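Local atomic coordinates of cytochrome C (Marichromatium purpuratum 984, PDB entry 5LO9), a protein that probably carries electrons through four heme c groups while interconverting thiosulfate and tetrathionate, as a fused TsdB-TsdA thiosulfate dehydrogenase. Residues G23-D28 / G36-A41; A14-V19 / R71-D76. All blocks are in the same frame, centred on the assembly; numbering follows the deposited sequence.

Interaction 1 (G23-D28 / G36-A41); sequences GCHRAD and GAARLA. With HEC (heme c), chain C; EDO (1,2-ethanediol), chain U.
The proximal side of a class I cytochrome c heme site is built here, from the end of the Cys-X-X-Cys-His motif and the loop 36-41 that packs against its histidine. His-25 binds the heme iron through NE2 at 2.1 Å, with Met-65 as the other axial ligand. The other ring nitrogen, His-25 ND1, donates to the backbone O of Ala-38 over 2.8 Å. The bond is nearly straight (165°), lies in the imidazole plane and uses a carbonyl lone pair, so it helps set the ring's rotation about the Fe-NE2 bond and would probably give the imidazole some imidazolate character. A bond from the proximal histidine to a backbone carbonyl is a familiar feature of class I cytochromes c. Leu-40 adds a CH-pi contact: its CD1 sits over the centre of one face of the His-25 ring, 3.4 Å from the centroid. The other methyl, Leu-40 CD2, lies 3.5 Å from heme C3A. Ala-37 points its CB at the end of the short helix, 3.3 Å from Cys-24 O. Cys-24 itself is tied to the porphyrin by the thioether SG-CAC, its sulfur placed beside the backbone N by chi1 of -52°. Farther along, Ala-41 CB rests 3.4 Å from Asp-28 O.

Interaction 2 (A14-V19 / R71-D76); sequences AARGIV and RLTPVD
Asp-76 OD1 is the best-held polar atom here, gripped by one partner, the salt-bridging NE of Arg-4 on helix 2-10; the other oxygen, OD2, faces Arg-16 across the contact. That second pairing is long, 3.9 Å from Arg-16 NE to Asp-76 OD2. Guanidinium and carboxylate meet tip to tip with their planes 76° apart and OD2 standing off the guanidinium plane, so the pairing is electrostatic and not a directed bond. The bend of the Arg-16 chain at chi3 (80°) turns its guanidinium across Thr-73, whose CG2 lies 3.5 Å from Arg-16 NH2. Thr-73 is the N-cap of helix 74-86: chi1 of 61° puts OG1 between the backbone N and carbonyl carbon, where it accepts from Asp-76 N at 3.2 Å. An alanine here would remove both OG1 and CG2, and would probably loosen the first turn of the helix and the seat of the Arg-16 guanidinium. Deeper in, Ile-18 CD1 approaches Arg-71 O at 3.8 Å and Leu-72 CD2 at 4.3 Å. Arg-71 runs past Ile-18 in the opposite direction, extended from CG to NE, and lays its CD 3.4 Å from Gly-17 O, at the last position of the type I turn 14-17. The loop 14-19, leading from helix 2-10 to the heme-binding helix 22-25, thus lies against the junction of helices 66-71 and 74-86, with Leu-8 of helix 2-10 touching both Ile-18 and Asp-76.

How the interactions relate
Both contacts belong to the first cytochrome c domain, their centres about 18 Å apart, and interaction 1 is nested along the chain within the loop that interaction 2 closes. Interaction 1 is buried against the heme, whereas interaction 2 is only partly buried, with exposed arginines at its margin. The chemistry follows: coordination, a thioether and one directed hydrogen bond in the first; a long charge pair, a capped helix start and small apolar touches in the second. Segment 14-19 adjoins segment 23-28 in sequence, and Val-19 and Leu-72 touch heme c too, so the outer contact also borders the pocket to whose proximal side the inner one contributes.

Interaction 1 (G23-D28 / G36-A41)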
ATOM      1  N   GLY A  23      44.931 -37.105  21.544  1.00 50.31           N
ATOM      2  CA  GLY A  23      44.747 -37.428  22.945  1.00 56.58           C
ATOM      3  C   GLY A  23      43.668 -36.588  23.605  1.00 58.83           C
ATOM      4  O   GLY A  23      42.959 -37.071  24.494  1.00 53.29           O
ATOM      5  N   CYS A  24      43.483 -35.349  23.143  1.00 59.25           N
ATOM      6  CA  CYS A  24      42.456 -34.466  23.693  1.00 59.20           C
ATOM      7  C   CYS A  24      41.384 -34.063  22.684  1.00 55.14           C
ATOM      8  O   CYS A  24      40.231 -33.859  23.066  1.00 51.90           O
ATOM      9  CB  CYS A  24      43.121 -33.203  24.263  1.00 56.29           C
ATOM     10  SG  CYS A  24      44.455 -33.531  25.400  1.00 60.20           S
ATOM     11  N   HIS A  25      41.736 -33.877  21.415  1.00 48.34           N
ATOM     12  CA  HIS A  25      40.772 -33.484  20.399  1.00 50.43           C
ATOM     13  C   HIS A  25      40.075 -34.676  19.767  1.00 60.72           C
ATOM     14  O   HIS A  25      39.212 -34.484  18.899  1.00 54.46           O
ATOM     15  CB  HIS A  25      41.472 -32.665  19.310  1.00 47.38           C
ATOM     16  CG  HIS A  25      42.035 -31.379  19.811  1.00 49.44           C
ATOM     17  ND1 HIS A  25      41.249 -30.269  20.047  1.00 51.83           N
ATOM     18  CD2 HIS A  25      43.298 -31.026  20.148  1.00 49.99           C
ATOM     19  CE1 HIS A  25      42.006 -29.289  20.506  1.00 48.76           C
ATOM     20  NE2 HIS A  25      43.254 -29.723  20.578  1.00 46.76           N
ATOM     21  N   ARG A  26      40.492 -35.889  20.136  1.00 61.35           N
ATOM     22  CA  ARG A  26      39.939 -37.161  19.670  1.00 63.01           C
ATOM     23  C   ARG A  26      40.269 -37.449  18.212  1.00 58.68           C
ATOM     24  O   ARG A  26      40.759 -36.575  17.480  1.00 63.78           O
ATOM     25  CB  ARG A  26      38.450 -37.248  19.972  1.00 53.58           C
ATOM     26  CG  ARG A  26      38.296 -37.522  21.457  1.00 67.92           C
ATOM     27  CD  ARG A  26      36.966 -37.145  22.021  1.00 75.12           C
ATOM     28  NE  ARG A  26      36.066 -38.291  22.186  1.00 90.79           N
ATOM     29  CZ  ARG A  26      34.871 -38.211  22.775  1.00 96.20           C
ATOM     30  NH1 ARG A  26      34.440 -37.036  23.234  1.00 88.18           N
ATOM     31  NH2 ARG A  26      34.088 -39.284  22.892  1.00 92.11           N
ATOM     32  N   ALA A  27      40.059 -38.716  17.832  1.00 61.00           N
ATOM     33  CA  ALA A  27      40.545 -39.239  16.555  1.00 54.49           C
ATOM     34  C   ALA A  27      39.827 -38.600  15.379  1.00 61.45           C
ATOM     35  O   ALA A  27      40.424 -38.410  14.313  1.00 48.27           O
ATOM     36  CB  ALA A  27      40.380 -40.746  16.517  1.00 51.52           C
ATOM     37  N   ASP A  28      38.537 -38.309  15.535  1.00 63.26           N
ATOM     38  CA  ASP A  28      37.787 -37.672  14.462  1.00 56.34           C
ATOM     39  C   ASP A  28      38.006 -36.157  14.367  1.00 55.06           C
ATOM     40  O   ASP A  28      37.486 -35.545  13.432  1.00 68.01           O
ATOM     41  CB  ASP A  28      36.284 -38.026  14.604  1.00 52.57           C
ATOM     42  CG  ASP A  28      35.674 -37.577  15.915  1.00 69.51           C
ATOM     43  OD1 ASP A  28      36.440 -37.074  16.762  1.00 74.58           O
ATOM     44  OD2 ASP A  28      34.437 -37.760  16.107  1.00 67.72           O
ATOM     45  N   GLY A  36      37.168 -29.485  27.325  1.00 47.65           N
ATOM     46  CA  GLY A  36      37.040 -28.221  26.639  1.00 49.33           C
ATOM     47  C   GLY A  36      37.976 -28.125  25.458  1.00 50.31           C
ATOM     48  O   GLY A  36      38.408 -27.022  25.092  1.00 48.13           O
ATOM     49  N   ALA A  37      38.299 -29.264  24.850  1.00 46.49           N
ATOM     50  CA  ALA A  37      39.155 -29.298  23.680  1.00 46.20           C
ATOM     51  C   ALA A  37      38.316 -29.030  22.441  1.00 52.12           C
ATOM     52  O   ALA A  37      37.259 -29.643  22.249  1.00 47.98           O
ATOM     53  CB  ALA A  37      39.828 -30.659  23.577  1.00 46.58           C
ATOM     54  N   ALA A  38      38.802 -28.123  21.600  1.00 42.89           N
ATOM     55  CA  ALA A  38      38.031 -27.634  20.477  1.00 44.97           C
ATOM     56  C   ALA A  38      37.853 -28.716  19.433  1.00 45.49           C
ATOM     57  O   ALA A  38      38.575 -29.718  19.396  1.00 47.30           O
ATOM     58  CB  ALA A  38      38.715 -26.436  19.817  1.00 43.17           C
ATOM     59  N   ARG A  39      36.836 -28.514  18.611  1.00 39.98           N
ATOM     60  CA  ARG A  39      36.780 -29.150  17.305  1.00 42.75           C
ATOM     61  C   ARG A  39      37.867 -28.575  16.422  1.00 48.39           C
ATOM     62  O   ARG A  39      37.944 -27.351  16.229  1.00 46.11           O
ATOM     63  CB  ARG A  39      35.415 -28.913  16.652  1.00 45.34           C
ATOM     64  CG  ARG A  39      35.350 -29.315  15.205  1.00 52.16           C
ATOM     65  CD  ARG A  39      34.120 -28.772  14.492  1.00 54.84           C
ATOM     66  NE  ARG A  39      34.347 -28.737  13.041  1.00 48.46           N
ATOM     67  CZ  ARG A  39      33.617 -28.031  12.180  1.00 47.97           C
ATOM     68  NH1 ARG A  39      32.600 -27.305  12.619  1.00 37.41           N
ATOM     69  NH2 ARG A  39      33.923 -28.031  10.880  1.00 50.32           N
ATOM     70  N   LEU A  40      38.652 -29.454  15.805  1.00 46.85           N
ATOM     71  CA  LEU A  40      39.607 -29.010  14.802  1.00 51.67           C
ATOM     72  C   LEU A  40      39.252 -29.470  13.386  1.00 47.25           C
ATOM     73  O   LEU A  40      39.727 -28.869  12.418  1.00 43.69           O
ATOM     74  CB  LEU A  40      41.014 -29.496  15.182  1.00 46.22           C
ATOM     75  CG  LEU A  40      41.473 -29.163  16.605  1.00 51.83           C
ATOM     76  CD1 LEU A  40      42.814 -29.802  16.862  1.00 52.37           C
ATOM     77  CD2 LEU A  40      41.591 -27.650  16.854  1.00 53.93           C
ATOM     78  N   ALA A  41      38.404 -30.485  13.248  1.00 52.31           N
ATOM     79  CA  ALA A  41      38.157 -31.138  11.960  1.00 55.39           C
ATOM     80  C   ALA A  41      37.386 -30.232  11.000  1.00 52.66           C
ATOM     81  O   ALA A  41      36.251 -29.826  11.280  1.00 52.30           O
ATOM     82  CB  ALA A  41      37.378 -32.428  12.186  1.00 57.53           C
TER
HETATM   83 FE   HEC C1001      44.787 -28.464  21.303  1.00 56.58          FE
HETATM   84  CHA HEC C1001      42.686 -25.682  21.485  1.00 36.11           C
HETATM   85  CHB HEC C1001      45.640 -27.609  17.982  1.00 41.77           C
HETATM   86  CHC HEC C1001      47.170 -31.042  21.246  1.00 46.95           C
HETATM   87  CHD HEC C1001      43.765 -29.477  24.521  1.00 44.06           C
HETATM   88  NA  HEC C1001      44.266 -26.937  19.964  1.00 43.57           N
HETATM   89  C1A HEC C1001      43.410 -25.927  20.225  1.00 42.49           C
HETATM   90  C2A HEC C1001      43.249 -24.981  19.083  1.00 42.36           C
HETATM   91  C3A HEC C1001      44.130 -25.559  18.070  1.00 36.47           C
HETATM   92  C4A HEC C1001      44.699 -26.765  18.711  1.00 38.03           C
HETATM   93  CMA HEC C1001      44.356 -25.010  16.706  1.00 43.78           C
HETATM   94  CAA HEC C1001      42.397 -23.733  18.948  1.00 36.13           C
HETATM   95  CBA HEC C1001      41.092 -24.178  18.316  1.00 39.73           C
HETATM   96  CGA HEC C1001      40.189 -23.078  17.797  1.00 36.79           C
HETATM   97  O1A HEC C1001      39.016 -23.400  17.491  1.00 35.39           O
HETATM   98  O2A HEC C1001      40.599 -21.904  17.671  1.00 39.82           O
HETATM   99  NB  HEC C1001      46.128 -29.191  19.882  1.00 45.64           N
HETATM  100  C1B HEC C1001      46.300 -28.730  18.640  1.00 43.68           C
HETATM  101  C2B HEC C1001      47.329 -29.467  17.895  1.00 39.02           C
HETATM  102  C3B HEC C1001      47.790 -30.480  18.848  1.00 43.56           C
HETATM  103  C4B HEC C1001      46.987 -30.212  20.051  1.00 43.41           C
HETATM  104  CMB HEC C1001      47.747 -29.228  16.489  1.00 46.08           C
HETATM  105  CAB HEC C1001      48.860 -31.505  18.646  1.00 53.47           C
HETATM  106  CBB HEC C1001      50.151 -30.780  18.297  1.00 44.94           C
HETATM  107  NC  HEC C1001      45.346 -29.972  22.631  1.00 45.60           N
HETATM  108  C1C HEC C1001      46.315 -30.876  22.438  1.00 45.63           C
HETATM  109  C2C HEC C1001      46.450 -31.809  23.573  1.00 45.00           C
HETATM  110  C3C HEC C1001      45.441 -31.364  24.525  1.00 47.80           C
HETATM  111  C4C HEC C1001      44.815 -30.225  23.829  1.00 47.61           C
HETATM  112  CMC HEC C1001      47.404 -32.944  23.677  1.00 45.27           C
HETATM  113  CAC HEC C1001      45.084 -31.901  25.880  1.00 47.77           C
HETATM  114  CBC HEC C1001      46.288 -32.023  26.753  1.00 48.70           C
HETATM  115  ND  HEC C1001      43.480 -27.716  22.741  1.00 43.27           N
HETATM  116  C1D HEC C1001      43.223 -28.255  23.936  1.00 45.25           C
HETATM  117  C2D HEC C1001      42.245 -27.487  24.716  1.00 45.86           C
HETATM  118  C3D HEC C1001      41.910 -26.371  23.847  1.00 39.17           C
HETATM  119  C4D HEC C1001      42.749 -26.599  22.642  1.00 39.15           C
HETATM  120  CMD HEC C1001      41.726 -27.776  26.086  1.00 49.29           C
HETATM  121  CAD HEC C1001      40.993 -25.237  24.201  1.00 43.12           C
HETATM  122  CBD HEC C1001      41.952 -24.094  24.539  1.00 39.09           C
HETATM  123  CGD HEC C1001      41.223 -22.852  24.957  1.00 43.27           C
HETATM  124  O1D HEC C1001      41.741 -21.718  24.739  1.00 52.05           O
HETATM  125  O2D HEC C1001      40.138 -23.035  25.533  1.00 40.57           O
HETATM  126  C1  EDO U1019      32.156 -36.053  25.169  1.00 84.66           C
HETATM  127  O1  EDO U1019      32.681 -35.217  24.120  1.00 74.57           O
HETATM  128  C2  EDO U1019      33.104 -35.992  26.374  1.00 70.85           C
HETATM  129  O2  EDO U1019      32.321 -36.176  27.556  1.00 89.09           O

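Interaction 2 (A14-V19 / R71-D76)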
ATOM      1  N   ALA A  14      57.295 -39.020  19.900  1.00 78.32           N
ATOM      2  CA  ALA A  14      57.967 -39.260  21.187  1.00 77.58           C
ATOM      3  C   ALA A  14      59.335 -38.571  21.246  1.00 76.06           C
ATOM      4  O   ALA A  14      59.696 -37.962  22.261  1.00 70.94           O
ATOM      5  CB  ALA A  14      58.107 -40.764  21.456  1.00 58.82           C
ATOM      6  N   ALA A  15      60.111 -38.658  20.167  1.00 69.92           N
ATOM      7  CA  ALA A  15      61.442 -38.074  20.145  1.00 64.57           C
ATOM      8  C   ALA A  15      61.399 -36.606  20.559  1.00 69.87           C
ATOM      9  O   ALA A  15      62.058 -36.198  21.517  1.00 72.38           O
ATOM     10  CB  ALA A  15      62.033 -38.239  18.734  1.00 76.53           C
ATOM     11  N   ARG A  16      60.605 -35.799  19.847  1.00 83.59           N
ATOM     12  CA  ARG A  16      60.451 -34.367  20.119  1.00 83.89           C
ATOM     13  C   ARG A  16      59.605 -34.081  21.369  1.00 76.28           C
ATOM     14  O   ARG A  16      59.396 -32.903  21.705  1.00 72.17           O
ATOM     15  CB  ARG A  16      59.808 -33.644  18.916  1.00 95.98           C
ATOM     16  CG  ARG A  16      60.337 -33.928  17.491  1.00 82.40           C
ATOM     17  CD  ARG A  16      59.760 -32.882  16.494  1.00 76.41           C
ATOM     18  NE  ARG A  16      60.540 -31.641  16.618  1.00107.61           N
ATOM     19  CZ  ARG A  16      61.661 -31.330  15.950  1.00117.96           C
ATOM     20  NH1 ARG A  16      62.192 -32.148  15.031  1.00 98.37           N
ATOM     21  NH2 ARG A  16      62.266 -30.169  16.215  1.00 97.05           N
ATOM     22  N   GLY A  17      59.106 -35.106  22.052  1.00 72.40           N
ATOM     23  CA  GLY A  17      58.299 -34.913  23.249  1.00 66.01           C
ATOM     24  C   GLY A  17      56.965 -34.259  22.984  1.00 70.12           C
ATOM     25  O   GLY A  17      56.544 -33.383  23.751  1.00 66.63           O
ATOM     26  N   ILE A  18      56.278 -34.686  21.927  1.00 69.87           N
ATOM     27  CA  ILE A  18      55.002 -34.123  21.518  1.00 62.22           C
ATOM     28  C   ILE A  18      53.968 -35.234  21.592  1.00 61.83           C
ATOM     29  O   ILE A  18      54.127 -36.275  20.946  1.00 63.09           O
ATOM     30  CB  ILE A  18      55.076 -33.529  20.107  1.00 61.36           C
ATOM     31  CG1 ILE A  18      55.924 -32.260  20.092  1.00 58.56           C
ATOM     32  CG2 ILE A  18      53.670 -33.220  19.588  1.00 66.08           C
ATOM     33  CD1 ILE A  18      56.225 -31.742  18.706  1.00 70.14           C
ATOM     34  N   VAL A  19      52.916 -35.016  22.390  1.00 56.99           N
ATOM     35  CA  VAL A  19      51.839 -35.993  22.519  1.00 57.69           C
ATOM     36  C   VAL A  19      50.927 -35.921  21.308  1.00 60.44           C
ATOM     37  O   VAL A  19      50.883 -34.929  20.576  1.00 71.88           O
ATOM     38  CB  VAL A  19      51.017 -35.804  23.811  1.00 59.78           C
ATOM     39  CG1 VAL A  19      51.862 -35.948  25.023  1.00 54.93           C
ATOM     40  CG2 VAL A  19      50.355 -34.439  23.817  1.00 62.79           C
ATOM     41  N   ARG A  71      55.618 -26.175  21.673  1.00 45.64           N
ATOM     42  CA  ARG A  71      56.530 -27.228  21.278  1.00 49.45           C
ATOM     43  C   ARG A  71      56.544 -27.498  19.782  1.00 60.02           C
ATOM     44  O   ARG A  71      57.423 -28.221  19.318  1.00 66.46           O
ATOM     45  CB  ARG A  71      56.203 -28.533  22.002  1.00 52.58           C
ATOM     46  CG  ARG A  71      57.137 -28.803  23.147  1.00 69.52           C
ATOM     47  CD  ARG A  71      56.703 -30.009  23.985  1.00 91.15           C
ATOM     48  NE  ARG A  71      57.482 -30.154  25.220  1.00 98.79           N
ATOM     49  CZ  ARG A  71      58.805 -30.334  25.263  1.00104.87           C
ATOM     50  NH1 ARG A  71      59.532 -30.398  24.142  1.00 82.80           N
ATOM     51  NH2 ARG A  71      59.408 -30.451  26.441  1.00105.99           N
ATOM     52  N   LEU A  72      55.623 -26.937  19.014  1.00 67.04           N
ATOM     53  CA  LEU A  72      55.588 -27.168  17.575  1.00 58.58           C
ATOM     54  C   LEU A  72      56.658 -26.338  16.871  1.00 54.00           C
ATOM     55  O   LEU A  72      56.977 -25.221  17.285  1.00 58.91           O
ATOM     56  CB  LEU A  72      54.208 -26.807  17.005  1.00 47.98           C
ATOM     57  CG  LEU A  72      53.062 -27.656  17.522  1.00 39.21           C
ATOM     58  CD1 LEU A  72      51.785 -27.090  16.974  1.00 46.95           C
ATOM     59  CD2 LEU A  72      53.224 -29.121  17.167  1.00 47.09           C
ATOM     60  N   THR A  73      57.249 -26.910  15.832  1.00 58.65           N
ATOM     61  CA  THR A  73      58.073 -26.118  14.932  1.00 59.41           C
ATOM     62  C   THR A  73      57.177 -25.518  13.875  1.00 54.79           C
ATOM     63  O   THR A  73      56.046 -25.958  13.694  1.00 56.59           O
ATOM     64  CB  THR A  73      59.151 -26.982  14.281  1.00 58.67           C
ATOM     65  OG1 THR A  73      58.539 -28.033  13.508  1.00 59.63           O
ATOM     66  CG2 THR A  73      60.067 -27.588  15.328  1.00 59.06           C
ATOM     67  N   PRO A  74      57.625 -24.489  13.193  1.00 46.47           N
ATOM     68  CA  PRO A  74      56.818 -23.947  12.084  1.00 55.05           C
ATOM     69  C   PRO A  74      56.380 -25.001  11.071  1.00 58.85           C
ATOM     70  O   PRO A  74      55.201 -25.039  10.689  1.00 57.12           O
ATOM     71  CB  PRO A  74      57.758 -22.918  11.461  1.00 42.71           C
ATOM     72  CG  PRO A  74      58.629 -22.494  12.592  1.00 42.83           C
ATOM     73  CD  PRO A  74      58.800 -23.686  13.487  1.00 44.97           C
ATOM     74  N   VAL A  75      57.287 -25.893  10.660  1.00 61.85           N
ATOM     75  CA  VAL A  75      56.906 -26.938   9.711  1.00 58.84           C
ATOM     76  C   VAL A  75      55.846 -27.854  10.329  1.00 48.93           C
ATOM     77  O   VAL A  75      54.908 -28.279   9.645  1.00 53.33           O
ATOM     78  CB  VAL A  75      58.159 -27.714   9.221  1.00 51.54           C
ATOM     79  CG1 VAL A  75      58.892 -28.386  10.358  1.00 62.30           C
ATOM     80  CG2 VAL A  75      57.810 -28.723   8.200  1.00 52.67           C
ATOM     81  N   ASP A  76      55.962 -28.153  11.631  1.00 52.70           N
ATOM     82  CA  ASP A  76      54.947 -28.951  12.326  1.00 59.08           C
ATOM     83  C   ASP A  76      53.579 -28.248  12.316  1.00 53.41           C
ATOM     84  O   ASP A  76      52.538 -28.882  12.111  1.00 52.58           O
ATOM     85  CB  ASP A  76      55.404 -29.227  13.769  1.00 62.76           C
ATOM     86  CG  ASP A  76      56.487 -30.343  13.883  1.00 76.66           C
ATOM     87  OD1 ASP A  76      56.577 -31.207  12.979  1.00 80.89           O
ATOM     88  OD2 ASP A  76      57.233 -30.372  14.907  1.00 75.24           O
TER